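Local coordinates for nigritoxine (Vibrio nigripulchritudo, PDB 5M41), which acts as a bacterial toxin against crustaceans and insects, at residues I649-D654 and L712-A717; F582-H587 and H598-S603; N104-P109 and L203-P208. All blocks are in the same frame, centred on the assembly; numbering follows the deposited sequence.

How the contacts relate
Contacts 1 and 2 are two strand pairings of one six-stranded antiparallel sheet, their centres about 10 Å apart, linked by the pairing of 594-601 with 649-652 between them. Contact 3 lies on the opposite side of the chain's centre, about 82 Å from contact 1 and 76 Å from contact 2, centre to centre. All three are largely buried, although contacts 1 and 3 each have one exposed residue among those that touch. Their chemistry follows their place: contact 2 combines part of a hairpin ladder with histidines and a water, contact 1 joins the last strand with a salt bridge, and contact 3, without strand pairing, relies on one asparagine side chain and a water.

Contact 1. Residues I649-D654 and L712-A717; sequences IHFRTD and LFLDVA
Strands 649-652 and 713-715 run antiparallel with a marked twist, their axes 4.5 Å apart at closest and their directions 133° apart. Arg652 and Phe713 form the hydrogen-bonded pair: Arg652 N reaches Phe713 O on a lone pair at 2.9 Å, while Phe713 N approaches Arg652 O from above the carbonyl plane at 2.8 Å. Further along, Asp715 N gives a nearly straight bond to His650 O at 3.0 Å.

On the side carrying Phe651 and Leu714, CD1 of Leu714 sits over one face of the Phe651 ring, 4.2 Å from its centroid in a CH-pi contact offset toward the rim. The same methyl presses on Ile649 CG2 at 3.4 Å, tighter than ordinary van der Waals contact. Met722 of helix 719-731 touches both Phe651 and Leu714, so this apolar side packs against that helix. Leu712 CD2 lies against the backbone of Arg652.

This is the last pairing of a six-stranded antiparallel sheet whose strands follow one another in chain order; 713-715 is an outermost strand and 649-652 lies between it and 594-601.

The side carrying Arg652 and Phe713 is mixed, and Leu662 touches both. Arg652 starts from a nearly eclipsed chi1 of 22° and bends at chi3, so that its guanidinium turns back across the strands to Asp715. NH1 meets OD2 at 2.6 Å in a salt bridge whose hydrogen bond is weak in angle, although the two planes lie only 25° apart. Asp715 OD1 instead rests against the aliphatic part of the arginine, 3.0 Å from Arg652 CG. OD2 also approaches His650 CB; the imidazole itself turns to strand 594-601, where ND1 is hydrogen-bonded to Thr600 OG1.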
ATOM      1  N   ILE A 649     -29.025  10.356 -25.607  1.00 45.75           N
ATOM      2  CA  ILE A 649     -28.699   9.617 -26.811  1.00 45.24           C
ATOM      3  C   ILE A 649     -29.412   8.261 -26.725  1.00 45.34           C
ATOM      4  O   ILE A 649     -29.428   7.651 -25.673  1.00 43.37           O
ATOM      5  CB  ILE A 649     -27.161   9.423 -26.858  1.00 43.67           C
ATOM      6  CG1 ILE A 649     -26.495  10.690 -27.417  1.00 44.96           C
ATOM      7  CG2 ILE A 649     -26.776   8.192 -27.649  1.00 41.60           C
ATOM      8  CD1 ILE A 649     -25.000  10.808 -27.176  1.00 41.39           C
ATOM      9  N   HIS A 650     -30.000   7.804 -27.828  1.00 46.88           N
ATOM     10  CA  HIS A 650     -30.837   6.596 -27.816  1.00 47.13           C
ATOM     11  C   HIS A 650     -30.375   5.539 -28.777  1.00 46.04           C
ATOM     12  O   HIS A 650     -29.967   5.840 -29.902  1.00 46.96           O
ATOM     13  CB  HIS A 650     -32.302   6.962 -28.100  1.00 48.78           C
ATOM     14  CG  HIS A 650     -32.825   8.100 -27.243  1.00 50.04           C
ATOM     15  ND1 HIS A 650     -33.064   7.964 -25.922  1.00 50.92           N
ATOM     16  CD2 HIS A 650     -33.130   9.431 -27.566  1.00 50.37           C
ATOM     17  CE1 HIS A 650     -33.501   9.149 -25.418  1.00 50.26           C
ATOM     18  NE2 HIS A 650     -33.551  10.036 -26.427  1.00 51.20           N
ATOM     19  N   PHE A 651     -30.433   4.290 -28.329  1.00 46.06           N
ATOM     20  CA  PHE A 651     -30.147   3.124 -29.157  1.00 45.36           C
ATOM     21  C   PHE A 651     -31.365   2.208 -29.102  1.00 47.72           C
ATOM     22  O   PHE A 651     -32.043   2.135 -28.077  1.00 45.88           O
ATOM     23  CB  PHE A 651     -28.992   2.315 -28.575  1.00 43.70           C
ATOM     24  CG  PHE A 651     -27.658   3.019 -28.566  1.00 43.12           C
ATOM     25  CD1 PHE A 651     -26.688   2.696 -29.511  1.00 43.69           C
ATOM     26  CD2 PHE A 651     -27.324   3.900 -27.544  1.00 43.79           C
ATOM     27  CE1 PHE A 651     -25.433   3.296 -29.479  1.00 44.81           C
ATOM     28  CE2 PHE A 651     -26.069   4.499 -27.497  1.00 43.77           C
ATOM     29  CZ  PHE A 651     -25.125   4.194 -28.470  1.00 43.14           C
ATOM     30  N   ARG A 652     -31.638   1.492 -30.184  1.00 48.44           N
ATOM     31  CA  ARG A 652     -32.772   0.544 -30.207  1.00 51.61           C
ATOM     32  C   ARG A 652     -32.456  -0.592 -31.169  1.00 51.03           C
ATOM     33  O   ARG A 652     -31.557  -0.450 -32.004  1.00 50.20           O
ATOM     34  CB  ARG A 652     -34.105   1.240 -30.569  1.00 54.21           C
ATOM     35  CG  ARG A 652     -33.929   2.553 -31.322  1.00 57.45           C
ATOM     36  CD  ARG A 652     -35.201   3.224 -31.811  1.00 56.64           C
ATOM     37  NE  ARG A 652     -36.183   3.486 -30.766  1.00 65.23           N
ATOM     38  CZ  ARG A 652     -36.259   4.595 -30.037  1.00 60.80           C
ATOM     39  NH1 ARG A 652     -35.399   5.573 -30.195  1.00 57.21           N
ATOM     40  NH2 ARG A 652     -37.209   4.707 -29.129  1.00 64.52           N
ATOM     41  N   THR A 653     -33.165  -1.714 -31.045  1.00 50.47           N
ATOM     42  CA  THR A 653     -32.949  -2.833 -31.958  1.00 52.96           C
ATOM     43  C   THR A 653     -33.680  -2.556 -33.260  1.00 55.67           C
ATOM     44  O   THR A 653     -34.635  -1.758 -33.299  1.00 55.85           O
ATOM     45  CB  THR A 653     -33.458  -4.171 -31.397  1.00 53.47           C
ATOM     46  OG1 THR A 653     -34.889  -4.128 -31.307  1.00 55.00           O
ATOM     47  CG2 THR A 653     -32.882  -4.444 -30.012  1.00 50.81           C
ATOM     48  N   ASP A 654     -33.243  -3.221 -34.321  1.00 55.80           N
ATOM     49  CA  ASP A 654     -33.954  -3.155 -35.585  1.00 59.81           C
ATOM     50  C   ASP A 654     -35.441  -3.579 -35.489  1.00 62.44           C
ATOM     51  O   ASP A 654     -36.320  -2.904 -36.043  1.00 61.91           O
ATOM     52  CB  ASP A 654     -33.231  -3.980 -36.648  1.00 62.65           C
ATOM     53  CG  ASP A 654     -33.894  -3.872 -37.995  1.00 66.21           C
ATOM     54  OD1 ASP A 654     -33.782  -2.801 -38.622  1.00 65.94           O
ATOM     55  OD2 ASP A 654     -34.560  -4.849 -38.398  1.00 70.73           O
ATOM     56  N   LEU A 712     -28.074  -3.364 -30.726  1.00 48.72           N
ATOM     57  CA  LEU A 712     -28.571  -2.033 -30.422  1.00 48.11           C
ATOM     58  C   LEU A 712     -27.928  -0.971 -31.300  1.00 48.64           C
ATOM     59  O   LEU A 712     -26.728  -0.694 -31.171  1.00 48.96           O
ATOM     60  CB  LEU A 712     -28.355  -1.710 -28.939  1.00 45.99           C
ATOM     61  CG  LEU A 712     -29.294  -2.451 -27.963  1.00 45.89           C
ATOM     62  CD1 LEU A 712     -28.768  -2.362 -26.540  1.00 44.26           C
ATOM     63  CD2 LEU A 712     -30.704  -1.884 -28.046  1.00 45.03           C
ATOM     64  N   PHE A 713     -28.725  -0.359 -32.170  1.00 46.90           N
ATOM     65  CA  PHE A 713     -28.201   0.679 -33.073  1.00 47.64           C
ATOM     66  C   PHE A 713     -28.541   2.117 -32.629  1.00 46.80           C
ATOM     67  O   PHE A 713     -29.624   2.376 -32.133  1.00 46.92           O
ATOM     68  CB  PHE A 713     -28.673   0.448 -34.517  1.00 46.78           C
ATOM     69  CG  PHE A 713     -28.305  -0.900 -35.074  1.00 50.82           C
ATOM     70  CD1 PHE A 713     -27.065  -1.110 -35.684  1.00 50.43           C
ATOM     71  CD2 PHE A 713     -29.209  -1.963 -35.013  1.00 52.75           C
ATOM     72  CE1 PHE A 713     -26.724  -2.355 -36.201  1.00 52.46           C
ATOM     73  CE2 PHE A 713     -28.878  -3.210 -35.537  1.00 55.54           C
ATOM     74  CZ  PHE A 713     -27.630  -3.409 -36.124  1.00 56.33           C
ATOM     75  N   LEU A 714     -27.610   3.049 -32.830  1.00 46.50           N
ATOM     76  CA  LEU A 714     -27.850   4.452 -32.509  1.00 46.30           C
ATOM     77  C   LEU A 714     -28.915   5.019 -33.465  1.00 45.90           C
ATOM     78  O   LEU A 714     -28.823   4.780 -34.667  1.00 45.22           O
ATOM     79  CB  LEU A 714     -26.534   5.236 -32.639  1.00 44.50           C
ATOM     80  CG  LEU A 714     -26.531   6.752 -32.378  1.00 45.24           C
ATOM     81  CD1 LEU A 714     -26.504   7.035 -30.885  1.00 42.92           C
ATOM     82  CD2 LEU A 714     -25.304   7.388 -33.017  1.00 43.95           C
ATOM     83  N   ASP A 715     -29.913   5.736 -32.926  1.00 45.73           N
ATOM     84  CA  ASP A 715     -30.913   6.458 -33.735  1.00 49.20           C
ATOM     85  C   ASP A 715     -30.226   7.451 -34.638  1.00 48.86           C
ATOM     86  O   ASP A 715     -29.275   8.125 -34.218  1.00 46.86           O
ATOM     87  CB  ASP A 715     -31.885   7.291 -32.876  1.00 49.96           C
ATOM     88  CG  ASP A 715     -32.827   6.459 -32.075  1.00 53.81           C
ATOM     89  OD1 ASP A 715     -32.725   5.210 -32.145  1.00 56.56           O
ATOM     90  OD2 ASP A 715     -33.667   7.058 -31.359  1.00 51.54           O
ATOM     91  N   VAL A 716     -30.747   7.596 -35.851  1.00 48.43           N
ATOM     92  CA  VAL A 716     -30.253   8.643 -36.741  1.00 50.63           C
ATOM     93  C   VAL A 716     -30.326  10.001 -36.013  1.00 52.08           C
ATOM     94  O   VAL A 716     -29.393  10.832 -36.111  1.00 51.07           O
ATOM     95  CB  VAL A 716     -31.022   8.650 -38.086  1.00 53.51           C
ATOM     96  CG1 VAL A 716     -30.796   9.950 -38.854  1.00 54.20           C
ATOM     97  CG2 VAL A 716     -30.599   7.453 -38.939  1.00 52.02           C
ATOM     98  N   ALA A 717     -31.404  10.202 -35.254  1.00 48.57           N
ATOM     99  CA  ALA A 717     -31.639  11.474 -34.555  1.00 49.91           C
ATOM    100  C   ALA A 717     -30.579  11.774 -33.472  1.00 51.24           C
ATOM    101  O   ALA A 717     -30.360  12.937 -33.112  1.00 52.67           O
ATOM    102  CB  ALA A 717     -33.056  11.524 -33.973  1.00 48.25           C
TER

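Contact 2. Residues F582-H587 and H598-S603; sequences FVHHSH and HLTLES
Chi1 values of 56° for His584 and 65° for His598 set CG in the crowded position between backbone N and carbonyl carbon and turn the rings toward Thr600 and Ser586 respectively; Ser586 OG takes the same position (69°). Strand alternation puts these four residues on one side of the pair. The imidazole of His584 lies alongside Thr600, both pointing the same way, and Thr600 CB sits over its face, 3.9 Å from the ring centroid in a CH-pi contact. At the ring's edge Glu602 OE2 comes within 3.0 Å of His584 CD2, whereas OE1 forms a salt bridge with Lys632. The carboxylate, though already paired, might slightly favour a protonated His584.

Strands 583-589 and 594-601 make an antiparallel beta hairpin, and five backbone hydrogen bonds run through this part of it. The shortest two, both 2.7 Å, are Thr600 N to His584 O and Glu602 N to Phe582 O. Glu602, the centre of an inverse gamma turn, stands just before helix 603-614.

Water 1 links the polar side chains: it lies 2.7 Å from Ser586 OG and 2.6 Å from Thr600 OG1, and donates to His598 O. That carbonyl also accepts from Ser586 N. Thr600 OG1 is bonded in addition to His650 ND1, and His598 ND1 to Asn596 O. On the opposite side, Val583 CG1 touches Leu599 CD2 at 3.9 Å and Leu601 CD1 at 4.0 Å; Val583 and Leu599 also pack on Thr701 of helix 688-704.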
ATOM      1  N   PHE A 582     -24.494   5.081 -16.479  1.00 38.60           N
ATOM      2  CA  PHE A 582     -24.882   6.304 -17.209  1.00 39.48           C
ATOM      3  C   PHE A 582     -25.896   5.996 -18.300  1.00 41.29           C
ATOM      4  O   PHE A 582     -26.089   6.790 -19.251  1.00 41.91           O
ATOM      5  CB  PHE A 582     -23.651   7.026 -17.781  1.00 38.73           C
ATOM      6  CG  PHE A 582     -22.726   7.541 -16.714  1.00 37.79           C
ATOM      7  CD1 PHE A 582     -22.960   8.778 -16.113  1.00 37.80           C
ATOM      8  CD2 PHE A 582     -21.660   6.764 -16.266  1.00 38.10           C
ATOM      9  CE1 PHE A 582     -22.138   9.233 -15.087  1.00 38.40           C
ATOM     10  CE2 PHE A 582     -20.831   7.210 -15.234  1.00 38.11           C
ATOM     11  CZ  PHE A 582     -21.074   8.446 -14.649  1.00 38.74           C
ATOM     12  N   VAL A 583     -26.558   4.847 -18.137  1.00 40.87           N
ATOM     13  CA  VAL A 583     -27.587   4.378 -19.072  1.00 41.00           C
ATOM     14  C   VAL A 583     -28.818   3.871 -18.326  1.00 43.13           C
ATOM     15  O   VAL A 583     -28.776   3.621 -17.121  1.00 42.64           O
ATOM     16  CB  VAL A 583     -27.073   3.234 -19.996  1.00 41.16           C
ATOM     17  CG1 VAL A 583     -25.943   3.726 -20.905  1.00 37.50           C
ATOM     18  CG2 VAL A 583     -26.632   2.015 -19.181  1.00 37.23           C
ATOM     19  N   HIS A 584     -29.910   3.719 -19.065  1.00 44.24           N
ATOM     20  CA  HIS A 584     -31.100   3.026 -18.591  1.00 45.82           C
ATOM     21  C   HIS A 584     -31.849   2.624 -19.821  1.00 45.93           C
ATOM     22  O   HIS A 584     -31.490   3.062 -20.936  1.00 45.45           O
ATOM     23  CB  HIS A 584     -31.942   3.907 -17.662  1.00 47.20           C
ATOM     24  CG  HIS A 584     -32.367   5.221 -18.280  1.00 49.91           C
ATOM     25  ND1 HIS A 584     -33.411   5.321 -19.135  1.00 52.69           N
ATOM     26  CD2 HIS A 584     -31.859   6.503 -18.133  1.00 50.45           C
ATOM     27  CE1 HIS A 584     -33.556   6.600 -19.515  1.00 51.81           C
ATOM     28  NE2 HIS A 584     -32.605   7.324 -18.906  1.00 52.93           N
ATOM     29  N   HIS A 585     -32.852   1.760 -19.667  1.00 45.75           N
ATOM     30  CA  HIS A 585     -33.754   1.475 -20.771  1.00 47.70           C
ATOM     31  C   HIS A 585     -35.168   1.867 -20.443  1.00 49.84           C
ATOM     32  O   HIS A 585     -35.516   2.030 -19.281  1.00 51.56           O
ATOM     33  CB  HIS A 585     -33.664   0.034 -21.267  1.00 47.07           C
ATOM     34  CG  HIS A 585     -34.001  -1.013 -20.228  1.00 51.12           C
ATOM     35  ND1 HIS A 585     -35.229  -1.564 -20.120  1.00 50.69           N
ATOM     36  CD2 HIS A 585     -33.197  -1.653 -19.276  1.00 50.29           C
ATOM     37  CE1 HIS A 585     -35.217  -2.494 -19.143  1.00 51.20           C
ATOM     38  NE2 HIS A 585     -33.971  -2.539 -18.623  1.00 50.68           N
ATOM     39  N   SER A 586     -35.990   2.048 -21.469  1.00 50.02           N
ATOM     40  CA  SER A 586     -37.352   2.509 -21.244  1.00 52.52           C
ATOM     41  C   SER A 586     -38.260   2.123 -22.395  1.00 54.63           C
ATOM     42  O   SER A 586     -37.795   1.728 -23.474  1.00 52.87           O
ATOM     43  CB  SER A 586     -37.369   4.028 -21.031  1.00 52.81           C
ATOM     44  OG  SER A 586     -37.042   4.696 -22.230  1.00 55.69           O
ATOM     45  N   HIS A 587     -39.562   2.253 -22.153  1.00 55.71           N
ATOM     46  CA  HIS A 587     -40.582   1.785 -23.068  1.00 58.91           C
ATOM     47  C   HIS A 587     -41.901   2.320 -22.606  1.00 59.37           C
ATOM     48  O   HIS A 587     -42.032   2.777 -21.471  1.00 57.87           O
ATOM     49  CB  HIS A 587     -40.620   0.261 -23.071  1.00 60.18           C
ATOM     50  CG  HIS A 587     -40.926  -0.331 -21.722  1.00 61.97           C
ATOM     51  ND1 HIS A 587     -39.990  -0.939 -20.974  1.00 61.67           N
ATOM     52  CD2 HIS A 587     -42.112  -0.360 -20.976  1.00 62.95           C
ATOM     53  CE1 HIS A 587     -40.532  -1.342 -19.814  1.00 62.34           C
ATOM     54  NE2 HIS A 587     -41.840  -0.986 -19.817  1.00 64.65           N
ATOM     55  N   HIS A 598     -36.174   1.054 -25.848  1.00 49.75           N
ATOM     56  CA  HIS A 598     -34.873   1.611 -26.279  1.00 49.44           C
ATOM     57  C   HIS A 598     -33.950   1.843 -25.116  1.00 49.97           C
ATOM     58  O   HIS A 598     -34.406   1.984 -23.975  1.00 48.08           O
ATOM     59  CB  HIS A 598     -35.054   2.912 -27.063  1.00 50.52           C
ATOM     60  CG  HIS A 598     -35.642   4.040 -26.247  1.00 53.37           C
ATOM     61  ND1 HIS A 598     -36.978   4.139 -25.993  1.00 55.03           N
ATOM     62  CD2 HIS A 598     -35.039   5.132 -25.623  1.00 51.20           C
ATOM     63  CE1 HIS A 598     -37.209   5.239 -25.240  1.00 54.37           C
ATOM     64  NE2 HIS A 598     -36.023   5.848 -25.018  1.00 57.27           N
ATOM     65  N   LEU A 599     -32.646   1.873 -25.403  1.00 48.46           N
ATOM     66  CA  LEU A 599     -31.609   2.157 -24.401  1.00 47.55           C
ATOM     67  C   LEU A 599     -31.236   3.629 -24.501  1.00 46.26           C
ATOM     68  O   LEU A 599     -31.109   4.177 -25.609  1.00 49.00           O
ATOM     69  CB  LEU A 599     -30.360   1.281 -24.617  1.00 46.07           C
ATOM     70  CG  LEU A 599     -29.264   1.380 -23.532  1.00 46.10           C
ATOM     71  CD1 LEU A 599     -28.633   0.021 -23.282  1.00 43.72           C
ATOM     72  CD2 LEU A 599     -28.203   2.440 -23.865  1.00 43.82           C
ATOM     73  N   THR A 600     -31.064   4.264 -23.352  1.00 43.87           N
ATOM     74  CA  THR A 600     -30.717   5.672 -23.311  1.00 44.89           C
ATOM     75  C   THR A 600     -29.391   5.874 -22.621  1.00 44.72           C
ATOM     76  O   THR A 600     -29.166   5.340 -21.541  1.00 42.61           O
ATOM     77  CB  THR A 600     -31.783   6.497 -22.575  1.00 45.25           C
ATOM     78  OG1 THR A 600     -32.953   6.529 -23.390  1.00 46.84           O
ATOM     79  CG2 THR A 600     -31.311   7.945 -22.350  1.00 44.20           C
ATOM     80  N   LEU A 601     -28.528   6.635 -23.281  1.00 42.56           N
ATOM     81  CA  LEU A 601     -27.283   7.092 -22.712  1.00 41.94           C
ATOM     82  C   LEU A 601     -27.506   8.498 -22.173  1.00 42.97           C
ATOM     83  O   LEU A 601     -27.985   9.378 -22.897  1.00 42.05           O
ATOM     84  CB  LEU A 601     -26.187   7.117 -23.798  1.00 40.29           C
ATOM     85  CG  LEU A 601     -24.873   7.790 -23.376  1.00 42.62           C
ATOM     86  CD1 LEU A 601     -24.165   7.006 -22.261  1.00 39.41           C
ATOM     87  CD2 LEU A 601     -23.968   8.003 -24.587  1.00 41.11           C
ATOM     88  N   GLU A 602     -27.137   8.695 -20.913  1.00 43.99           N
ATOM     89  CA  GLU A 602     -27.286   9.966 -20.231  1.00 46.08           C
ATOM     90  C   GLU A 602     -26.116  10.916 -20.573  1.00 45.37           C
ATOM     91  O   GLU A 602     -25.115  10.989 -19.851  1.00 43.24           O
ATOM     92  CB  GLU A 602     -27.404   9.709 -18.729  1.00 47.34           C
ATOM     93  CG  GLU A 602     -28.660   8.936 -18.342  1.00 48.67           C
ATOM     94  CD  GLU A 602     -28.470   8.067 -17.100  1.00 52.99           C
ATOM     95  OE1 GLU A 602     -27.653   8.419 -16.228  1.00 55.51           O
ATOM     96  OE2 GLU A 602     -29.141   7.020 -16.987  1.00 53.44           O
ATOM     97  N   SER A 603     -26.288  11.649 -21.667  1.00 42.94           N
ATOM     98  CA  SER A 603     -25.202  12.367 -22.333  1.00 44.52           C
ATOM     99  C   SER A 603     -24.385  13.251 -21.414  1.00 43.09           C
ATOM    100  O   SER A 603     -23.179  13.058 -21.289  1.00 42.41           O
ATOM    101  CB  SER A 603     -25.770  13.206 -23.475  1.00 43.65           C
ATOM    102  OG  SER A 603     -26.392  12.361 -24.416  1.00 44.93           O
TER
HETATM  103  O   HOH W   1     -34.405   4.529 -22.655  1.00 37.58           O

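Contact 3. Residues N104-P109 and L203-P208; sequences NSPDKP and LLDVLP
Asn104 OD1 takes two successive backbone N-H groups, of Asp205 and Val206, near the start of helix 206-215. The bond from Asp205 N is the stronger, 2.8 Å long and with the donor in the plane of the amide carbonyl; that from Val206 N is weak, at 3.2 Å. CG of Asn104 stands anti to the backbone N (chi1 -157°), sending the amide across to the other segment. Its ND2 is hydrogen-bonded to Thr201 O, so the two ends of the amide have distinct partners and its flip is settled.

Water 2 makes a second connection, as donor to Asn104 O (2.8 Å) and Asp205 OD2 (2.5 Å), although it has more acceptors near it than protons, so not every such bond need form at once. Asp205 CB points toward the loop and lies 3.5 Å from Asn104 OD1. Pro106 crosses Asp205 at about a right angle, its CG 3.9 Å from Asp205 OD2.

Packing is modest. Val206 CG2 meets Asn104 CB at 3.8 Å, again with the side chains crossing at about a right angle, and the valine also touches Leu40 and Ala44 of helix 34-54. Beyond this, Ser105 OG accepts from Lys108 N, an ST motif within the loop. Arg209, one turn into helix 206-215, binds the loop by a hydrogen bond to Ser105 O and a weak one to Pro106 O.

The magnesium ligands Val189, Glu192 and Asp195 lie earlier in the chain; with the Leu203 side chain about 14 Å from the ion, the contact is near that site but not part of it. Loop 104-109 connects antiparallel strands 98-102 and 110-113: a hairpin loop docked at the junction of consecutive helices 195-203 and 206-215 through a side-chain amide that receives backbone N-H groups near a helix start.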
ATOM      1  N   ASN A 104      34.427  -4.188  20.930  1.00 33.58           N
ATOM      2  CA  ASN A 104      33.123  -4.790  21.256  1.00 34.10           C
ATOM      3  C   ASN A 104      32.777  -4.774  22.750  1.00 38.27           C
ATOM      4  O   ASN A 104      31.828  -5.441  23.168  1.00 38.45           O
ATOM      5  CB  ASN A 104      33.034  -6.231  20.726  1.00 32.15           C
ATOM      6  CG  ASN A 104      31.596  -6.682  20.524  1.00 31.81           C
ATOM      7  OD1 ASN A 104      30.779  -5.906  20.045  1.00 32.85           O
ATOM      8  ND2 ASN A 104      31.276  -7.919  20.892  1.00 30.80           N
ATOM      9  N   SER A 105      33.548  -4.049  23.564  1.00 38.91           N
ATOM     10  CA  SER A 105      33.253  -4.002  25.001  1.00 44.50           C
ATOM     11  C   SER A 105      32.184  -2.963  25.293  1.00 47.63           C
ATOM     12  O   SER A 105      32.334  -1.824  24.900  1.00 52.19           O
ATOM     13  CB  SER A 105      34.498  -3.658  25.810  1.00 46.25           C
ATOM     14  OG  SER A 105      34.195  -3.570  27.206  1.00 49.01           O
ATOM     15  N   PRO A 106      31.114  -3.343  25.998  1.00 49.37           N
ATOM     16  CA  PRO A 106      30.096  -2.355  26.387  1.00 52.84           C
ATOM     17  C   PRO A 106      30.676  -1.164  27.178  1.00 58.48           C
ATOM     18  O   PRO A 106      30.329  -0.009  26.930  1.00 61.01           O
ATOM     19  CB  PRO A 106      29.157  -3.147  27.296  1.00 55.69           C
ATOM     20  CG  PRO A 106      29.392  -4.580  26.951  1.00 55.06           C
ATOM     21  CD  PRO A 106      30.809  -4.701  26.479  1.00 48.71           C
ATOM     22  N   ASP A 107      31.588  -1.438  28.091  1.00 57.13           N
ATOM     23  CA  ASP A 107      31.957  -0.440  29.073  1.00 61.53           C
ATOM     24  C   ASP A 107      33.458  -0.130  29.112  1.00 59.42           C
ATOM     25  O   ASP A 107      33.855   0.936  29.561  1.00 56.78           O
ATOM     26  CB  ASP A 107      31.436  -0.879  30.443  1.00 67.14           C
ATOM     27  CG  ASP A 107      31.886  -2.278  30.813  1.00 72.40           C
ATOM     28  OD1 ASP A 107      32.460  -2.430  31.907  1.00 83.51           O
ATOM     29  OD2 ASP A 107      31.688  -3.231  30.014  1.00 78.44           O
ATOM     30  N   LYS A 108      34.284  -1.049  28.612  1.00 59.36           N
ATOM     31  CA  LYS A 108      35.740  -0.832  28.552  1.00 56.71           C
ATOM     32  C   LYS A 108      36.259  -0.876  27.114  1.00 52.28           C
ATOM     33  O   LYS A 108      37.055  -1.789  26.759  1.00 51.78           O
ATOM     34  CB  LYS A 108      36.474  -1.884  29.412  1.00 59.03           C
ATOM     35  CG  LYS A 108      36.226  -1.791  30.910  1.00 64.33           C
ATOM     36  CD  LYS A 108      37.460  -1.267  31.647  1.00 69.35           C
ATOM     37  CE  LYS A 108      37.679   0.237  31.453  1.00 72.46           C
ATOM     38  NZ  LYS A 108      39.124   0.604  31.399  1.00 71.43           N
ATOM     39  N   PRO A 109      35.823   0.088  26.262  1.00 49.68           N
ATOM     40  CA  PRO A 109      36.316   0.018  24.877  1.00 45.30           C
ATOM     41  C   PRO A 109      37.821   0.247  24.804  1.00 45.59           C
ATOM     42  O   PRO A 109      38.460  -0.213  23.861  1.00 42.21           O
ATOM     43  CB  PRO A 109      35.544   1.133  24.152  1.00 45.44           C
ATOM     44  CG  PRO A 109      35.046   2.026  25.233  1.00 46.10           C
ATOM     45  CD  PRO A 109      34.832   1.165  26.441  1.00 48.46           C
ATOM     46  N   LEU A 203      29.770  -8.414  17.005  1.00 32.85           N
ATOM     47  CA  LEU A 203      29.524  -7.103  16.405  1.00 32.36           C
ATOM     48  C   LEU A 203      28.547  -6.242  17.228  1.00 33.19           C
ATOM     49  O   LEU A 203      28.316  -5.088  16.912  1.00 33.32           O
ATOM     50  CB  LEU A 203      29.019  -7.266  14.955  1.00 32.32           C
ATOM     51  CG  LEU A 203      30.006  -7.764  13.882  1.00 31.59           C
ATOM     52  CD1 LEU A 203      29.302  -8.000  12.560  1.00 32.66           C
ATOM     53  CD2 LEU A 203      31.135  -6.768  13.676  1.00 32.75           C
ATOM     54  N   LEU A 204      27.945  -6.820  18.261  1.00 34.66           N
ATOM     55  CA  LEU A 204      26.906  -6.132  19.053  1.00 34.50           C
ATOM     56  C   LEU A 204      27.247  -4.676  19.370  1.00 34.89           C
ATOM     57  O   LEU A 204      26.470  -3.758  19.082  1.00 33.95           O
ATOM     58  CB  LEU A 204      26.643  -6.913  20.359  1.00 35.70           C
ATOM     59  CG  LEU A 204      25.704  -6.273  21.399  1.00 36.49           C
ATOM     60  CD1 LEU A 204      24.307  -6.132  20.801  1.00 35.74           C
ATOM     61  CD2 LEU A 204      25.661  -7.074  22.719  1.00 35.87           C
ATOM     62  N   ASP A 205      28.410  -4.452  19.971  1.00 36.19           N
ATOM     63  CA  ASP A 205      28.794  -3.099  20.364  1.00 36.18           C
ATOM     64  C   ASP A 205      29.686  -2.405  19.338  1.00 35.60           C
ATOM     65  O   ASP A 205      29.831  -1.206  19.392  1.00 35.42           O
ATOM     66  CB  ASP A 205      29.440  -3.097  21.743  1.00 38.66           C
ATOM     67  CG  ASP A 205      28.399  -3.075  22.868  1.00 42.07           C
ATOM     68  OD1 ASP A 205      28.009  -1.965  23.266  1.00 44.32           O
ATOM     69  OD2 ASP A 205      27.985  -4.156  23.361  1.00 41.96           O
ATOM     70  N   VAL A 206      30.268  -3.164  18.405  1.00 34.59           N
ATOM     71  CA  VAL A 206      31.077  -2.582  17.317  1.00 32.98           C
ATOM     72  C   VAL A 206      30.207  -1.736  16.386  1.00 34.25           C
ATOM     73  O   VAL A 206      30.592  -0.642  15.971  1.00 34.37           O
ATOM     74  CB  VAL A 206      31.789  -3.676  16.462  1.00 32.89           C
ATOM     75  CG1 VAL A 206      32.547  -3.041  15.297  1.00 32.68           C
ATOM     76  CG2 VAL A 206      32.754  -4.506  17.311  1.00 32.01           C
ATOM     77  N   LEU A 207      29.032  -2.249  16.054  1.00 33.35           N
ATOM     78  CA  LEU A 207      28.171  -1.589  15.062  1.00 32.36           C
ATOM     79  C   LEU A 207      27.739  -0.171  15.453  1.00 33.38           C
ATOM     80  O   LEU A 207      27.918   0.758  14.659  1.00 33.54           O
ATOM     81  CB  LEU A 207      26.963  -2.478  14.741  1.00 31.19           C
ATOM     82  CG  LEU A 207      27.328  -3.750  13.968  1.00 31.48           C
ATOM     83  CD1 LEU A 207      26.171  -4.777  13.963  1.00 30.19           C
ATOM     84  CD2 LEU A 207      27.746  -3.335  12.558  1.00 29.51           C
ATOM     85  N   PRO A 208      27.170   0.016  16.678  1.00 35.17           N
ATOM     86  CA  PRO A 208      26.827   1.378  17.106  1.00 35.55           C
ATOM     87  C   PRO A 208      28.039   2.308  17.185  1.00 34.92           C
ATOM     88  O   PRO A 208      27.913   3.495  16.913  1.00 36.07           O
ATOM     89  CB  PRO A 208      26.233   1.178  18.530  1.00 38.41           C
ATOM     90  CG  PRO A 208      26.599  -0.210  18.956  1.00 36.76           C
ATOM     91  CD  PRO A 208      26.762  -0.993  17.676  1.00 35.07           C
TER
HETATM   92  O   HOH W   2      29.171  -6.346  23.285  1.00 32.77           O